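Local coordinates for protein polyprenyl synthetase (Zymomonas mobilis subsp. mobilis, PDB 4KKM) that probably acts as a prenyltransferase of the farnesyl and geranylgeranyl diphosphate synthase family, building isoprenoid chains with the help of divalent metal ions, at residues R231-I245 against Q286-V300. Numbering follows the deposited sequence.
Sequences RLKAYARDIGLAFQI and QAQALVDQAIAHLSV
H297 meets D238 through NE2, which donates to OD2 at 2.7 Å; the acceptor lies near the ring plane, yet the imidazole reaches the carboxylate from above its plane, and the N-H...O angle of 139° marks a bent bond. The A234 methyl CB sits 3.5 Å from the H297 ring centroid, 8° off the normal, a CH-pi contact helping fix the ring's rotation. R231, its chain extended from CG to NE, donates from NH1 to H297 O (2.9 Å), while V300 CG1 lies over the guanidinium face, 3.4 Å from R231 CZ. Replacing R231 with an alanine would probably leave H297 O without this donor and V300 without its flat partner. A water accepting from R231 NH1 donates to A296 O, tying the arginine to the A296-S299 turn. L290 is a knob among D238, L241, A242 and I245, its CD1 3.5 Å from L241 CG. R237 NE donates to D238 OD1 at 3.0 Å in a salt bridge, so R237 and H297 engage separate carboxylate oxygens. Segments 231-245 and 286-296 run antiparallel (axes at 166°) in this largely helical fold, away from the calcium site. D238 would tend to favour a charged imidazole, the R237 guanidinium to oppose it.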
ATOM      1  N   ARG B 231      -7.527 -26.504  -1.413  1.00 27.44           N
ATOM      2  CA  ARG B 231      -8.136 -26.947  -0.163  1.00 27.70           C
ATOM      3  C   ARG B 231      -7.998 -25.886   0.930  1.00 29.15           C
ATOM      4  O   ARG B 231      -8.956 -25.594   1.654  1.00 30.26           O
ATOM      5  CB  ARG B 231      -7.502 -28.252   0.314  1.00 29.51           C
ATOM      6  CG  ARG B 231      -7.938 -29.485  -0.455  1.00 35.37           C
ATOM      7  CD  ARG B 231      -7.226 -30.714   0.077  1.00 39.82           C
ATOM      8  NE  ARG B 231      -7.771 -31.943  -0.488  1.00 43.69           N
ATOM      9  CZ  ARG B 231      -8.817 -32.596   0.009  1.00 43.90           C
ATOM     10  NH1 ARG B 231      -9.439 -32.143   1.091  1.00 34.75           N
ATOM     11  NH2 ARG B 231      -9.237 -33.707  -0.575  1.00 48.91           N
ATOM     12  N   LEU B 232      -6.803 -25.321   1.047  1.00 25.61           N
ATOM     13  CA  LEU B 232      -6.549 -24.282   2.042  1.00 21.72           C
ATOM     14  C   LEU B 232      -7.351 -23.009   1.755  1.00 24.10           C
ATOM     15  O   LEU B 232      -7.926 -22.416   2.664  1.00 24.71           O
ATOM     16  CB  LEU B 232      -5.049 -23.979   2.135  1.00 22.61           C
ATOM     17  CG  LEU B 232      -4.227 -25.181   2.616  1.00 30.21           C
ATOM     18  CD1 LEU B 232      -2.739 -24.864   2.675  1.00 28.78           C
ATOM     19  CD2 LEU B 232      -4.735 -25.648   3.966  1.00 32.96           C
ATOM     20  N   LYS B 233      -7.405 -22.589   0.497  1.00 26.23           N
ATOM     21  CA  LYS B 233      -8.205 -21.409   0.167  1.00 25.35           C
ATOM     22  C   LYS B 233      -9.697 -21.665   0.395  1.00 26.21           C
ATOM     23  O   LYS B 233     -10.444 -20.758   0.769  1.00 25.98           O
ATOM     24  CB  LYS B 233      -7.928 -20.925  -1.261  1.00 29.77           C
ATOM     25  CG  LYS B 233      -6.521 -20.358  -1.448  1.00 35.24           C
ATOM     26  CD  LYS B 233      -6.376 -19.609  -2.766  1.00 38.63           C
ATOM     27  CE  LYS B 233      -6.906 -18.181  -2.654  1.00 42.82           C
ATOM     28  NZ  LYS B 233      -6.648 -17.399  -3.898  1.00 50.61           N
ATOM     29  N   ALA B 234     -10.123 -22.905   0.188  1.00 25.21           N
ATOM     30  CA  ALA B 234     -11.509 -23.285   0.444  1.00 23.74           C
ATOM     31  C   ALA B 234     -11.833 -23.215   1.940  1.00 27.18           C
ATOM     32  O   ALA B 234     -12.935 -22.826   2.329  1.00 27.07           O
ATOM     33  CB  ALA B 234     -11.787 -24.692  -0.101  1.00 26.75           C
ATOM     34  N   TYR B 235     -10.875 -23.608   2.775  1.00 27.63           N
ATOM     35  CA  TYR B 235     -11.032 -23.477   4.222  1.00 29.61           C
ATOM     36  C   TYR B 235     -11.224 -22.011   4.590  1.00 27.83           C
ATOM     37  O   TYR B 235     -12.102 -21.673   5.386  1.00 28.89           O
ATOM     38  CB  TYR B 235      -9.818 -24.056   4.953  1.00 31.28           C
ATOM     39  CG  TYR B 235      -9.688 -23.664   6.419  1.00 28.83           C
ATOM     40  CD1 TYR B 235      -9.118 -22.445   6.788  1.00 26.12           C
ATOM     41  CD2 TYR B 235     -10.099 -24.529   7.433  1.00 25.94           C
ATOM     42  CE1 TYR B 235      -8.982 -22.083   8.119  1.00 28.70           C
ATOM     43  CE2 TYR B 235      -9.968 -24.171   8.778  1.00 27.81           C
ATOM     44  CZ  TYR B 235      -9.403 -22.943   9.111  1.00 30.18           C
ATOM     45  OH  TYR B 235      -9.255 -22.568  10.432  1.00 31.85           O
ATOM     46  N   ALA B 236     -10.385 -21.147   4.023  1.00 22.76           N
ATOM     47  CA  ALA B 236     -10.466 -19.718   4.304  1.00 23.40           C
ATOM     48  C   ALA B 236     -11.804 -19.159   3.869  1.00 25.76           C
ATOM     49  O   ALA B 236     -12.394 -18.319   4.551  1.00 25.54           O
ATOM     50  CB  ALA B 236      -9.347 -18.962   3.600  1.00 19.90           C
ATOM     51  N   ARG B 237     -12.265 -19.610   2.710  1.00 20.93           N
ATOM     52  CA  ARG B 237     -13.529 -19.139   2.165  1.00 25.74           C
ATOM     53  C   ARG B 237     -14.667 -19.478   3.129  1.00 31.12           C
ATOM     54  O   ARG B 237     -15.526 -18.638   3.433  1.00 28.86           O
ATOM     55  CB  ARG B 237     -13.771 -19.789   0.804  1.00 29.63           C
ATOM     56  CG  ARG B 237     -15.157 -19.539   0.222  1.00 32.72           C
ATOM     57  CD  ARG B 237     -15.470 -20.556  -0.875  1.00 40.54           C
ATOM     58  NE  ARG B 237     -15.712 -21.883  -0.311  1.00 48.56           N
ATOM     59  CZ  ARG B 237     -15.521 -23.025  -0.965  1.00 50.74           C
ATOM     60  NH1 ARG B 237     -15.082 -23.009  -2.218  1.00 49.68           N
ATOM     61  NH2 ARG B 237     -15.769 -24.184  -0.362  1.00 51.58           N
ATOM     62  N   ASP B 238     -14.655 -20.711   3.625  1.00 29.52           N
ATOM     63  CA  ASP B 238     -15.721 -21.181   4.506  1.00 28.32           C
ATOM     64  C   ASP B 238     -15.685 -20.534   5.889  1.00 26.50           C
ATOM     65  O   ASP B 238     -16.717 -20.092   6.376  1.00 26.73           O
ATOM     66  CB  ASP B 238     -15.731 -22.716   4.606  1.00 29.42           C
ATOM     67  CG  ASP B 238     -16.156 -23.381   3.308  1.00 33.87           C
ATOM     68  OD1 ASP B 238     -16.733 -22.685   2.444  1.00 33.93           O
ATOM     69  OD2 ASP B 238     -15.906 -24.594   3.148  1.00 34.46           O
ATOM     70  N   ILE B 239     -14.514 -20.458   6.524  1.00 29.07           N
ATOM     71  CA  ILE B 239     -14.444 -19.777   7.822  1.00 30.22           C
ATOM     72  C   ILE B 239     -14.712 -18.276   7.711  1.00 29.46           C
ATOM     73  O   ILE B 239     -15.250 -17.670   8.635  1.00 32.40           O
ATOM     74  CB  ILE B 239     -13.108 -20.000   8.587  1.00 29.94           C
ATOM     75  CG1 ILE B 239     -11.919 -19.442   7.800  1.00 31.93           C
ATOM     76  CG2 ILE B 239     -12.912 -21.462   8.917  1.00 31.54           C
ATOM     77  CD1 ILE B 239     -10.741 -19.031   8.676  1.00 34.48           C
ATOM     78  N   GLY B 240     -14.342 -17.675   6.586  1.00 25.20           N
ATOM     79  CA  GLY B 240     -14.606 -16.259   6.380  1.00 26.95           C
ATOM     80  C   GLY B 240     -16.095 -15.961   6.317  1.00 26.38           C
ATOM     81  O   GLY B 240     -16.576 -14.991   6.901  1.00 29.94           O
ATOM     82  N   LEU B 241     -16.841 -16.796   5.605  1.00 28.61           N
ATOM     83  CA  LEU B 241     -18.286 -16.609   5.542  1.00 27.11           C
ATOM     84  C   LEU B 241     -18.907 -16.880   6.913  1.00 30.25           C
ATOM     85  O   LEU B 241     -19.765 -16.128   7.374  1.00 28.58           O
ATOM     86  CB  LEU B 241     -18.916 -17.493   4.461  1.00 27.55           C
ATOM     87  CG  LEU B 241     -20.444 -17.437   4.348  1.00 31.65           C
ATOM     88  CD1 LEU B 241     -20.910 -15.993   4.273  1.00 35.26           C
ATOM     89  CD2 LEU B 241     -20.928 -18.216   3.132  1.00 35.98           C
ATOM     90  N   ALA B 242     -18.461 -17.948   7.570  1.00 29.85           N
ATOM     91  CA  ALA B 242     -18.970 -18.284   8.899  1.00 31.74           C
ATOM     92  C   ALA B 242     -18.702 -17.160   9.898  1.00 33.89           C
ATOM     93  O   ALA B 242     -19.559 -16.837  10.719  1.00 33.50           O
ATOM     94  CB  ALA B 242     -18.360 -19.582   9.393  1.00 29.93           C
ATOM     95  N   PHE B 243     -17.505 -16.586   9.820  1.00 28.87           N
ATOM     96  CA  PHE B 243     -17.091 -15.470  10.676  1.00 30.41           C
ATOM     97  C   PHE B 243     -18.025 -14.265  10.500  1.00 27.88           C
ATOM     98  O   PHE B 243     -18.431 -13.632  11.476  1.00 32.58           O
ATOM     99  CB  PHE B 243     -15.630 -15.105  10.347  1.00 39.06           C
ATOM    100  CG  PHE B 243     -15.015 -14.063  11.254  1.00 54.71           C
ATOM    101  CD1 PHE B 243     -14.619 -14.380  12.543  1.00 60.58           C
ATOM    102  CD2 PHE B 243     -14.791 -12.772  10.796  1.00 59.24           C
ATOM    103  CE1 PHE B 243     -14.036 -13.420  13.371  1.00 60.12           C
ATOM    104  CE2 PHE B 243     -14.211 -11.802  11.614  1.00 55.65           C
ATOM    105  CZ  PHE B 243     -13.832 -12.128  12.904  1.00 56.99           C
ATOM    106  N   GLN B 244     -18.382 -13.953   9.258  1.00 28.36           N
ATOM    107  CA  GLN B 244     -19.276 -12.822   9.011  1.00 28.93           C
ATOM    108  C   GLN B 244     -20.699 -13.102   9.489  1.00 31.18           C
ATOM    109  O   GLN B 244     -21.358 -12.228  10.057  1.00 29.54           O
ATOM    110  CB  GLN B 244     -19.300 -12.436   7.534  1.00 33.03           C
ATOM    111  CG  GLN B 244     -20.113 -11.169   7.274  1.00 32.64           C
ATOM    112  CD  GLN B 244     -19.606  -9.989   8.090  1.00 38.63           C
ATOM    113  OE1 GLN B 244     -18.407  -9.707   8.110  1.00 36.53           O
ATOM    114  NE2 GLN B 244     -20.514  -9.304   8.780  1.00 41.33           N
ATOM    115  N   ILE B 245     -21.174 -14.320   9.250  1.00 30.75           N
ATOM    116  CA  ILE B 245     -22.498 -14.708   9.718  1.00 33.79           C
ATOM    117  C   ILE B 245     -22.564 -14.620  11.241  1.00 37.34           C
ATOM    118  O   ILE B 245     -23.499 -14.039  11.792  1.00 38.65           O
ATOM    119  CB  ILE B 245     -22.894 -16.119   9.240  1.00 32.11           C
ATOM    120  CG1 ILE B 245     -22.999 -16.140   7.715  1.00 33.18           C
ATOM    121  CG2 ILE B 245     -24.221 -16.526   9.859  1.00 35.58           C
ATOM    122  CD1 ILE B 245     -23.396 -17.476   7.128  1.00 32.36           C
ATOM    123  N   GLN B 286     -26.356 -22.358   8.954  1.00 41.93           N
ATOM    124  CA  GLN B 286     -25.376 -22.222   7.883  1.00 41.54           C
ATOM    125  C   GLN B 286     -23.983 -21.923   8.428  1.00 40.64           C
ATOM    126  O   GLN B 286     -22.994 -22.454   7.922  1.00 39.48           O
ATOM    127  CB  GLN B 286     -25.793 -21.174   6.850  1.00 44.38           C
ATOM    128  CG  GLN B 286     -25.386 -21.571   5.436  1.00 58.37           C
ATOM    129  CD  GLN B 286     -25.682 -20.506   4.400  1.00 66.35           C
ATOM    130  OE1 GLN B 286     -26.824 -20.065   4.247  1.00 69.48           O
ATOM    131  NE2 GLN B 286     -24.648 -20.085   3.678  1.00 65.46           N
ATOM    132  N   ALA B 287     -23.908 -21.081   9.457  1.00 35.17           N
ATOM    133  CA  ALA B 287     -22.638 -20.817  10.135  1.00 37.30           C
ATOM    134  C   ALA B 287     -22.034 -22.128  10.628  1.00 39.29           C
ATOM    135  O   ALA B 287     -20.841 -22.382  10.462  1.00 38.39           O
ATOM    136  CB  ALA B 287     -22.837 -19.854  11.301  1.00 35.15           C
ATOM    137  N   GLN B 288     -22.873 -22.965  11.220  1.00 39.77           N
ATOM    138  CA  GLN B 288     -22.427 -24.251  11.738  1.00 41.27           C
ATOM    139  C   GLN B 288     -21.964 -25.184  10.622  1.00 43.05           C
ATOM    140  O   GLN B 288     -20.907 -25.816  10.728  1.00 38.66           O
ATOM    141  CB  GLN B 288     -23.547 -24.913  12.534  1.00 47.91           C
ATOM    142  CG  GLN B 288     -23.065 -26.021  13.440  1.00 56.86           C
ATOM    143  CD  GLN B 288     -21.949 -25.565  14.358  1.00 65.62           C
ATOM    144  OE1 GLN B 288     -22.098 -24.595  15.109  1.00 67.72           O
ATOM    145  NE2 GLN B 288     -20.813 -26.255  14.296  1.00 68.67           N
ATOM    146  N   ALA B 289     -22.764 -25.267   9.558  1.00 37.81           N
ATOM    147  CA  ALA B 289     -22.433 -26.113   8.413  1.00 40.00           C
ATOM    148  C   ALA B 289     -21.119 -25.681   7.772  1.00 38.49           C
ATOM    149  O   ALA B 289     -20.318 -26.515   7.351  1.00 36.43           O
ATOM    150  CB  ALA B 289     -23.557 -26.091   7.385  1.00 41.37           C
ATOM    151  N   LEU B 290     -20.899 -24.370   7.718  1.00 31.63           N
ATOM    152  CA  LEU B 290     -19.687 -23.810   7.126  1.00 33.58           C
ATOM    153  C   LEU B 290     -18.434 -24.194   7.903  1.00 35.32           C
ATOM    154  O   LEU B 290     -17.364 -24.398   7.319  1.00 36.51           O
ATOM    155  CB  LEU B 290     -19.809 -22.289   7.028  1.00 33.65           C
ATOM    156  CG  LEU B 290     -20.695 -21.814   5.879  1.00 35.11           C
ATOM    157  CD1 LEU B 290     -21.174 -20.402   6.133  1.00 31.25           C
ATOM    158  CD2 LEU B 290     -19.929 -21.906   4.566  1.00 38.97           C
ATOM    159  N   VAL B 291     -18.570 -24.299   9.219  1.00 33.16           N
ATOM    160  CA  VAL B 291     -17.463 -24.740  10.056  1.00 34.59           C
ATOM    161  C   VAL B 291     -17.113 -26.189   9.734  1.00 34.59           C
ATOM    162  O   VAL B 291     -15.943 -26.530   9.549  1.00 34.08           O
ATOM    163  CB  VAL B 291     -17.794 -24.597  11.560  1.00 41.99           C
ATOM    164  CG1 VAL B 291     -16.778 -25.352  12.402  1.00 42.75           C
ATOM    165  CG2 VAL B 291     -17.849 -23.122  11.955  1.00 46.23           C
ATOM    166  N   ASP B 292     -18.132 -27.040   9.658  1.00 34.18           N
ATOM    167  CA  ASP B 292     -17.926 -28.431   9.267  1.00 36.60           C
ATOM    168  C   ASP B 292     -17.287 -28.522   7.882  1.00 32.84           C
ATOM    169  O   ASP B 292     -16.353 -29.292   7.667  1.00 36.93           O
ATOM    170  CB  ASP B 292     -19.252 -29.198   9.287  1.00 42.85           C
ATOM    171  CG  ASP B 292     -19.796 -29.388  10.691  1.00 53.66           C
ATOM    172  OD1 ASP B 292     -18.994 -29.368  11.648  1.00 56.68           O
ATOM    173  OD2 ASP B 292     -21.024 -29.562  10.836  1.00 60.13           O
ATOM    174  N   GLN B 293     -17.801 -27.729   6.947  1.00 34.56           N
ATOM    175  CA  GLN B 293     -17.267 -27.691   5.592  1.00 33.66           C
ATOM    176  C   GLN B 293     -15.807 -27.241   5.567  1.00 34.41           C
ATOM    177  O   GLN B 293     -14.987 -27.822   4.856  1.00 31.81           O
ATOM    178  CB  GLN B 293     -18.128 -26.791   4.699  1.00 32.52           C
ATOM    179  CG  GLN B 293     -19.480 -27.407   4.352  1.00 43.34           C
ATOM    180  CD  GLN B 293     -20.461 -26.397   3.793  1.00 51.51           C
ATOM    181  OE1 GLN B 293     -20.069 -25.394   3.203  1.00 53.87           O
ATOM    182  NE2 GLN B 293     -21.747 -26.656   3.989  1.00 58.00           N
ATOM    183  N   ALA B 294     -15.488 -26.209   6.345  1.00 30.77           N
ATOM    184  CA  ALA B 294     -14.118 -25.713   6.431  1.00 29.35           C
ATOM    185  C   ALA B 294     -13.180 -26.825   6.884  1.00 33.24           C
ATOM    186  O   ALA B 294     -12.113 -27.046   6.300  1.00 33.75           O
ATOM    187  CB  ALA B 294     -14.037 -24.508   7.387  1.00 26.16           C
ATOM    188  N   ILE B 295     -13.594 -27.543   7.917  1.00 33.18           N
ATOM    189  CA  ILE B 295     -12.756 -28.584   8.491  1.00 36.12           C
ATOM    190  C   ILE B 295     -12.570 -29.753   7.519  1.00 37.92           C
ATOM    191  O   ILE B 295     -11.476 -30.311   7.415  1.00 37.56           O
ATOM    192  CB  ILE B 295     -13.308 -29.044   9.861  1.00 38.10           C
ATOM    193  CG1 ILE B 295     -13.045 -27.958  10.908  1.00 39.64           C
ATOM    194  CG2 ILE B 295     -12.691 -30.375  10.289  1.00 40.91           C
ATOM    195  CD1 ILE B 295     -13.763 -28.180  12.224  1.00 41.49           C
ATOM    196  N   ALA B 296     -13.628 -30.090   6.782  1.00 35.91           N
ATOM    197  CA  ALA B 296     -13.574 -31.192   5.823  1.00 38.41           C
ATOM    198  C   ALA B 296     -12.504 -30.992   4.744  1.00 37.38           C
ATOM    199  O   ALA B 296     -11.945 -31.963   4.238  1.00 37.38           O
ATOM    200  CB  ALA B 296     -14.951 -31.440   5.190  1.00 37.13           C
ATOM    201  N   HIS B 297     -12.210 -29.734   4.407  1.00 34.65           N
ATOM    202  CA  HIS B 297     -11.153 -29.438   3.439  1.00 34.43           C
ATOM    203  C   HIS B 297      -9.795 -29.933   3.937  1.00 36.34           C
ATOM    204  O   HIS B 297      -8.891 -30.188   3.143  1.00 37.77           O
ATOM    205  CB  HIS B 297     -11.085 -27.936   3.113  1.00 35.23           C
ATOM    206  CG  HIS B 297     -12.331 -27.390   2.485  1.00 35.60           C
ATOM    207  ND1 HIS B 297     -12.893 -27.929   1.349  1.00 36.79           N
ATOM    208  CD2 HIS B 297     -13.123 -26.347   2.837  1.00 35.85           C
ATOM    209  CE1 HIS B 297     -13.982 -27.249   1.031  1.00 34.81           C
ATOM    210  NE2 HIS B 297     -14.142 -26.282   1.918  1.00 34.58           N
ATOM    211  N   LEU B 298      -9.671 -30.086   5.255  1.00 35.97           N
ATOM    212  CA  LEU B 298      -8.405 -30.445   5.889  1.00 35.03           C
ATOM    213  C   LEU B 298      -8.294 -31.944   6.149  1.00 37.66           C
ATOM    214  O   LEU B 298      -7.365 -32.392   6.816  1.00 38.93           O
ATOM    215  CB  LEU B 298      -8.248 -29.697   7.217  1.00 33.55           C
ATOM    216  CG  LEU B 298      -8.385 -28.173   7.177  1.00 35.36           C
ATOM    217  CD1 LEU B 298      -8.305 -27.604   8.584  1.00 38.14           C
ATOM    218  CD2 LEU B 298      -7.313 -27.563   6.290  1.00 31.51           C
ATOM    219  N   SER B 299      -9.246 -32.715   5.634  1.00 38.14           N
ATOM    220  CA  SER B 299      -9.287 -34.154   5.902  1.00 41.30           C
ATOM    221  C   SER B 299      -8.029 -34.898   5.444  1.00 45.13           C
ATOM    222  O   SER B 299      -7.737 -35.990   5.932  1.00 46.81           O
ATOM    223  CB  SER B 299     -10.527 -34.787   5.274  1.00 40.87           C
ATOM    224  OG  SER B 299     -10.535 -34.586   3.873  1.00 47.70           O
ATOM    225  N   VAL B 300      -7.281 -34.306   4.519  1.00 44.83           N
ATOM    226  CA  VAL B 300      -6.072 -34.944   4.008  1.00 47.56           C
ATOM    227  C   VAL B 300      -4.855 -34.719   4.904  1.00 47.36           C
ATOM    228  O   VAL B 300      -3.800 -35.303   4.671  1.00 46.80           O
ATOM    229  CB  VAL B 300      -5.745 -34.496   2.567  1.00 45.80           C
ATOM    230  CG1 VAL B 300      -6.863 -34.920   1.611  1.00 44.59           C
ATOM    231  CG2 VAL B 300      -5.499 -32.989   2.513  1.00 41.86           C
TER
HETATM  232  O   HOH W   1     -11.877 -33.529   1.945  1.00 43.81           O